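Local coordinates for merozoite surface protein-1 (PDB 1N1I), which is a merozoite surface antigen probably involved in binding and invading host erythrocytes and in egress from them, here represented by its C-terminal pair of EGF-like domains, at residues 52-61 against 67-77. Numbering follows the deposited sequence.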
ATOM      1  N   ILE A  52      -2.272  13.731  -3.380  1.00 46.39           N
ATOM      2  CA  ILE A  52      -2.180  12.599  -4.300  1.00 46.05           C
ATOM      3  C   ILE A  52      -3.017  12.703  -5.566  1.00 44.55           C
ATOM      4  O   ILE A  52      -4.027  13.402  -5.625  1.00 47.77           O
ATOM      5  CB  ILE A  52      -2.572  11.317  -3.571  1.00 47.34           C
ATOM      6  CG1 ILE A  52      -3.949  11.461  -2.905  1.00 48.40           C
ATOM      7  CG2 ILE A  52      -1.514  11.025  -2.489  1.00 44.00           C
ATOM      8  CD1 ILE A  52      -4.283  10.409  -1.874  1.00 53.20           C
ATOM      9  N   THR A  53      -2.563  11.995  -6.582  1.00 45.93           N
ATOM     10  CA  THR A  53      -3.242  11.942  -7.854  1.00 45.81           C
ATOM     11  C   THR A  53      -3.017  10.569  -8.465  1.00 44.69           C
ATOM     12  O   THR A  53      -1.874  10.151  -8.651  1.00 44.35           O
ATOM     13  CB  THR A  53      -2.710  12.986  -8.826  1.00 45.77           C
ATOM     14  OG1 THR A  53      -3.045  12.595 -10.167  1.00 51.06           O
ATOM     15  CG2 THR A  53      -1.209  13.108  -8.689  1.00 42.95           C
ATOM     16  N   CYS A  54      -4.103   9.869  -8.771  1.00 42.74           N
ATOM     17  CA  CYS A  54      -3.995   8.553  -9.374  1.00 41.15           C
ATOM     18  C   CYS A  54      -3.006   8.526 -10.543  1.00 41.11           C
ATOM     19  O   CYS A  54      -2.536   7.460 -10.928  1.00 41.32           O
ATOM     20  CB  CYS A  54      -5.359   8.086  -9.870  1.00 40.84           C
ATOM     21  SG  CYS A  54      -6.518   7.453  -8.612  1.00 46.89           S
ATOM     22  N   GLU A  55      -2.676   9.692 -11.097  1.00 47.02           N
ATOM     23  CA  GLU A  55      -1.752   9.752 -12.232  1.00 54.57           C
ATOM     24  C   GLU A  55      -0.260   9.657 -11.906  1.00 53.39           C
ATOM     25  O   GLU A  55       0.568   9.592 -12.815  1.00 53.04           O
ATOM     26  CB  GLU A  55      -2.022  10.998 -13.077  1.00 63.58           C
ATOM     27  CG  GLU A  55      -3.407  10.996 -13.709  1.00 79.33           C
ATOM     28  CD  GLU A  55      -3.456  11.756 -15.015  1.00 91.06           C
ATOM     29  OE1 GLU A  55      -2.750  11.343 -15.961  1.00 97.67           O
ATOM     30  OE2 GLU A  55      -4.195  12.763 -15.095  1.00 97.66           O
ATOM     31  N   GLU A  56       0.080   9.643 -10.621  1.00 48.74           N
ATOM     32  CA  GLU A  56       1.474   9.505 -10.201  1.00 44.98           C
ATOM     33  C   GLU A  56       1.566   8.354  -9.188  1.00 43.94           C
ATOM     34  O   GLU A  56       0.806   8.308  -8.216  1.00 41.36           O
ATOM     35  CB  GLU A  56       1.986  10.801  -9.560  1.00 44.93           C
ATOM     36  CG  GLU A  56       3.472  10.749  -9.183  1.00 44.72           C
ATOM     37  CD  GLU A  56       3.956  11.993  -8.453  1.00 48.03           C
ATOM     38  OE1 GLU A  56       3.902  13.088  -9.043  1.00 54.13           O
ATOM     39  OE2 GLU A  56       4.395  11.874  -7.288  1.00 48.39           O
ATOM     40  N   ASN A  57       2.503   7.437  -9.408  1.00 40.23           N
ATOM     41  CA  ASN A  57       2.673   6.283  -8.527  1.00 41.19           C
ATOM     42  C   ASN A  57       1.328   5.632  -8.195  1.00 42.14           C
ATOM     43  O   ASN A  57       1.089   5.194  -7.071  1.00 37.88           O
ATOM     44  CB  ASN A  57       3.398   6.683  -7.235  1.00 40.59           C
ATOM     45  CG  ASN A  57       3.703   5.486  -6.346  1.00 45.83           C
ATOM     46  OD1 ASN A  57       3.957   4.390  -6.842  1.00 49.25           O
ATOM     47  ND2 ASN A  57       3.688   5.693  -5.030  1.00 43.95           N
ATOM     48  N   ASN A  58       0.457   5.580  -9.197  1.00 39.00           N
ATOM     49  CA  ASN A  58      -0.861   4.980  -9.063  1.00 37.71           C
ATOM     50  C   ASN A  58      -1.613   5.421  -7.803  1.00 38.65           C
ATOM     51  O   ASN A  58      -2.260   4.613  -7.137  1.00 34.19           O
ATOM     52  CB  ASN A  58      -0.733   3.452  -9.111  1.00 39.72           C
ATOM     53  CG  ASN A  58      -2.069   2.765  -9.319  1.00 48.71           C
ATOM     54  OD1 ASN A  58      -2.870   3.201 -10.134  1.00 54.84           O
ATOM     55  ND2 ASN A  58      -2.306   1.681  -8.594  1.00 51.43           N
ATOM     56  N   GLY A  59      -1.516   6.712  -7.492  1.00 35.57           N
ATOM     57  CA  GLY A  59      -2.213   7.266  -6.347  1.00 33.07           C
ATOM     58  C   GLY A  59      -1.756   6.723  -5.023  1.00 36.56           C
ATOM     59  O   GLY A  59      -2.364   7.013  -4.005  1.00 37.24           O
ATOM     60  N   GLY A  60      -0.686   5.940  -5.032  1.00 39.45           N
ATOM     61  CA  GLY A  60      -0.176   5.375  -3.796  1.00 35.12           C
ATOM     62  C   GLY A  60      -0.690   3.967  -3.597  1.00 34.91           C
ATOM     63  O   GLY A  60      -0.312   3.272  -2.654  1.00 34.12           O
ATOM     64  N   CYS A  61      -1.567   3.540  -4.493  1.00 31.21           N
ATOM     65  CA  CYS A  61      -2.133   2.203  -4.428  1.00 29.51           C
ATOM     66  C   CYS A  61      -1.076   1.206  -4.894  1.00 34.28           C
ATOM     67  O   CYS A  61      -0.147   1.573  -5.613  1.00 35.37           O
ATOM     68  CB  CYS A  61      -3.334   2.104  -5.363  1.00 31.67           C
ATOM     69  SG  CYS A  61      -4.750   3.215  -5.036  1.00 39.47           S
ATOM     70  N   CYS A  67      -6.698   2.446  -9.168  1.00 46.05           N
ATOM     71  CA  CYS A  67      -6.861   3.703  -8.445  1.00 51.59           C
ATOM     72  C   CYS A  67      -8.043   4.490  -8.997  1.00 56.58           C
ATOM     73  O   CYS A  67      -8.206   4.603 -10.213  1.00 58.75           O
ATOM     74  CB  CYS A  67      -5.583   4.539  -8.584  1.00 39.83           C
ATOM     75  SG  CYS A  67      -5.462   6.054  -7.577  1.00 44.00           S
ATOM     76  N   THR A  68      -8.834   5.070  -8.109  1.00 60.42           N
ATOM     77  CA  THR A  68      -9.989   5.801  -8.571  1.00 64.87           C
ATOM     78  C   THR A  68     -10.350   6.831  -7.549  1.00 69.65           C
ATOM     79  O   THR A  68      -9.726   6.918  -6.496  1.00 69.45           O
ATOM     80  CB  THR A  68     -11.258   4.884  -8.782  1.00 63.16           C
ATOM     81  OG1 THR A  68     -11.701   4.358  -7.528  1.00 64.46           O
ATOM     82  CG2 THR A  68     -10.970   3.738  -9.736  1.00 61.61           C
ATOM     83  N   MET A  69     -11.391   7.583  -7.905  1.00 82.91           N
ATOM     84  CA  MET A  69     -11.972   8.662  -7.118  1.00 90.84           C
ATOM     85  C   MET A  69     -13.461   8.354  -6.960  1.00 96.04           C
ATOM     86  O   MET A  69     -14.184   8.131  -7.939  1.00100.01           O
ATOM     87  CB  MET A  69     -11.799   9.997  -7.844  1.00 91.64           C
ATOM     88  CG  MET A  69     -10.373  10.278  -8.299  1.00 91.54           C
ATOM     89  SD  MET A  69      -9.155  10.278  -6.962  1.00 86.19           S
ATOM     90  CE  MET A  69      -9.081  12.000  -6.576  1.00 88.64           C
ATOM     91  N   ASP A  70     -13.896   8.333  -5.709  1.00104.75           N
ATOM     92  CA  ASP A  70     -15.276   8.050  -5.369  1.00110.26           C
ATOM     93  C   ASP A  70     -16.084   9.328  -5.137  1.00115.27           C
ATOM     94  O   ASP A  70     -15.636  10.438  -5.445  1.00116.26           O
ATOM     95  CB  ASP A  70     -15.317   7.156  -4.123  1.00106.51           C
ATOM     96  CG  ASP A  70     -14.454   7.685  -2.986  1.00105.17           C
ATOM     97  OD1 ASP A  70     -13.843   8.764  -3.135  1.00101.65           O
ATOM     98  OD2 ASP A  70     -14.383   7.024  -1.933  1.00103.64           O
ATOM     99  N   ASP A  71     -17.285   9.146  -4.600  1.00120.48           N
ATOM    100  CA  ASP A  71     -18.201  10.240  -4.306  1.00124.49           C
ATOM    101  C   ASP A  71     -17.621  11.169  -3.238  1.00125.40           C
ATOM    102  O   ASP A  71     -17.806  12.385  -3.291  1.00127.17           O
ATOM    103  CB  ASP A  71     -19.536   9.664  -3.834  1.00128.19           C
ATOM    104  CG  ASP A  71     -19.389   8.808  -2.587  1.00130.82           C
ATOM    105  OD1 ASP A  71     -18.615   7.826  -2.627  1.00131.47           O
ATOM    106  OD2 ASP A  71     -20.047   9.121  -1.568  1.00133.17           O
ATOM    107  N   LYS A  72     -16.921  10.588  -2.271  1.00126.18           N
ATOM    108  CA  LYS A  72     -16.309  11.362  -1.198  1.00125.17           C
ATOM    109  C   LYS A  72     -15.075  12.130  -1.689  1.00123.89           C
ATOM    110  O   LYS A  72     -14.340  12.704  -0.884  1.00125.51           O
ATOM    111  CB  LYS A  72     -15.921  10.431  -0.040  1.00126.32           C
ATOM    112  CG  LYS A  72     -17.101   9.681   0.578  1.00128.42           C
ATOM    113  CD  LYS A  72     -16.708   8.978   1.868  1.00128.70           C
ATOM    114  CE  LYS A  72     -17.922   8.400   2.576  1.00128.72           C
ATOM    115  NZ  LYS A  72     -17.576   7.932   3.951  1.00128.28           N
ATOM    116  N   LYS A  73     -14.864  12.143  -3.009  1.00119.21           N
ATOM    117  CA  LYS A  73     -13.724  12.824  -3.638  1.00114.93           C
ATOM    118  C   LYS A  73     -12.411  12.390  -3.007  1.00112.46           C
ATOM    119  O   LYS A  73     -11.501  13.198  -2.827  1.00111.31           O
ATOM    120  CB  LYS A  73     -13.855  14.331  -3.492  1.00114.88           C
ATOM    121  CG  LYS A  73     -15.066  14.899  -4.174  1.00115.78           C
ATOM    122  CD  LYS A  73     -15.140  16.401  -3.961  1.00116.92           C
ATOM    123  CE  LYS A  73     -16.338  17.034  -4.668  1.00115.56           C
ATOM    124  NZ  LYS A  73     -16.412  18.504  -4.405  1.00114.03           N
ATOM    125  N   GLU A  74     -12.319  11.113  -2.666  1.00105.44           N
ATOM    126  CA  GLU A  74     -11.124  10.582  -2.032  1.00100.39           C
ATOM    127  C   GLU A  74     -10.553   9.467  -2.908  1.00 95.61           C
ATOM    128  O   GLU A  74     -11.240   8.999  -3.819  1.00 91.72           O
ATOM    129  CB  GLU A  74     -11.486  10.056  -0.631  1.00102.55           C
ATOM    130  CG  GLU A  74     -10.294   9.520   0.148  1.00109.57           C
ATOM    131  CD  GLU A  74      -9.100  10.463   0.074  1.00112.79           C
ATOM    132  OE1 GLU A  74      -9.207  11.586   0.604  1.00113.80           O
ATOM    133  OE2 GLU A  74      -8.059  10.098  -0.520  1.00113.43           O
ATOM    134  N   VAL A  75      -9.297   9.076  -2.671  1.00 84.46           N
ATOM    135  CA  VAL A  75      -8.681   7.990  -3.428  1.00 74.17           C
ATOM    136  C   VAL A  75      -9.065   6.633  -2.858  1.00 68.66           C
ATOM    137  O   VAL A  75      -9.086   6.439  -1.643  1.00 61.18           O
ATOM    138  CB  VAL A  75      -7.178   8.052  -3.415  1.00 75.93           C
ATOM    139  CG1 VAL A  75      -6.635   6.773  -4.015  1.00 76.74           C
ATOM    140  CG2 VAL A  75      -6.707   9.244  -4.211  1.00 77.17           C
ATOM    141  N   GLU A  76      -9.378   5.709  -3.764  1.00 66.92           N
ATOM    142  CA  GLU A  76      -9.774   4.354  -3.413  1.00 64.91           C
ATOM    143  C   GLU A  76      -8.925   3.370  -4.209  1.00 60.46           C
ATOM    144  O   GLU A  76      -8.728   3.533  -5.437  1.00 59.59           O
ATOM    145  CB  GLU A  76     -11.260   4.100  -3.714  1.00 66.31           C
ATOM    146  CG  GLU A  76     -11.851   3.011  -2.811  1.00 75.45           C
ATOM    147  CD  GLU A  76     -12.912   2.164  -3.470  1.00 78.93           C
ATOM    148  OE1 GLU A  76     -13.725   2.737  -4.222  1.00 83.59           O
ATOM    149  OE2 GLU A  76     -12.939   0.936  -3.221  1.00 78.25           O
ATOM    150  N   CYS A  77      -8.401   2.376  -3.496  1.00 50.09           N
ATOM    151  CA  CYS A  77      -7.595   1.358  -4.147  1.00 46.35           C
ATOM    152  C   CYS A  77      -8.368   0.059  -4.073  1.00 46.32           C
ATOM    153  O   CYS A  77      -8.945  -0.273  -3.035  1.00 48.04           O
ATOM    154  CB  CYS A  77      -6.263   1.179  -3.419  1.00 31.78           C
ATOM    155  SG  CYS A  77      -5.295   2.689  -3.150  1.00 36.00           S
TER
HETATM  156  O   HOH W   1      -4.740   2.604 -11.540  1.00 57.95           O
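Cys54 and Cys67 reach each other through different first torsions: SG of Cys54 lies beside its backbone N (chi1 -78°), whereas SG of Cys67 is anti to its own N (chi1 -172°). The resulting disulfide, with chi3 of -83°, is one of two that pin the N-terminal loop of the second EGF-like domain to its antiparallel hairpin, strands 66-69 and 75-78. The other joins Cys61 to Cys77, so each strand is tied once to the loop. With Cys79-Cys93 they complete the canonical EGF pairing of cysteines, 1-3, 2-4 and 5-6, the two bridges here being the 1-3 and 2-4 pairs; the arrangement illustrates how a module poor in regular secondary structure is held together by covalent cross-links.

The bridges also touch one another, SG of Cys61 lying 3.9 Å from SG of Cys67. Val75 fills in beside them from the hairpin: its CG1 branch faces SG of Cys61 at 4.2 Å, while CG2 takes the end of Ile52, 3.6 Å from CD1. Glu74 crosses Ile52 at about a right angle, and its side chain, kinked at the second torsion, curls back so that OE2 accepts the N-H of Val75 from above the carboxylate plane. Gly59, with a positive phi, brings its CA to 3.7 Å from SG of Cys67, so the backbone itself lies close against the bridge.

Farther along the strand from Cys67, Met69 brings SD to 4.2 Å from SG of Cys54. Asn58 leans its amide toward Cys67, with ND2 bonded to the carbonyl of Ala65 and more weakly to that of Ala62. Its OD1 lies 3.4 Å from CB of Cys67. A water sits implausibly close to this oxygen, so that link is doubtful, but it accepts the N-H of Cys67, with 3.1 Å between Cys67 N and the water oxygen.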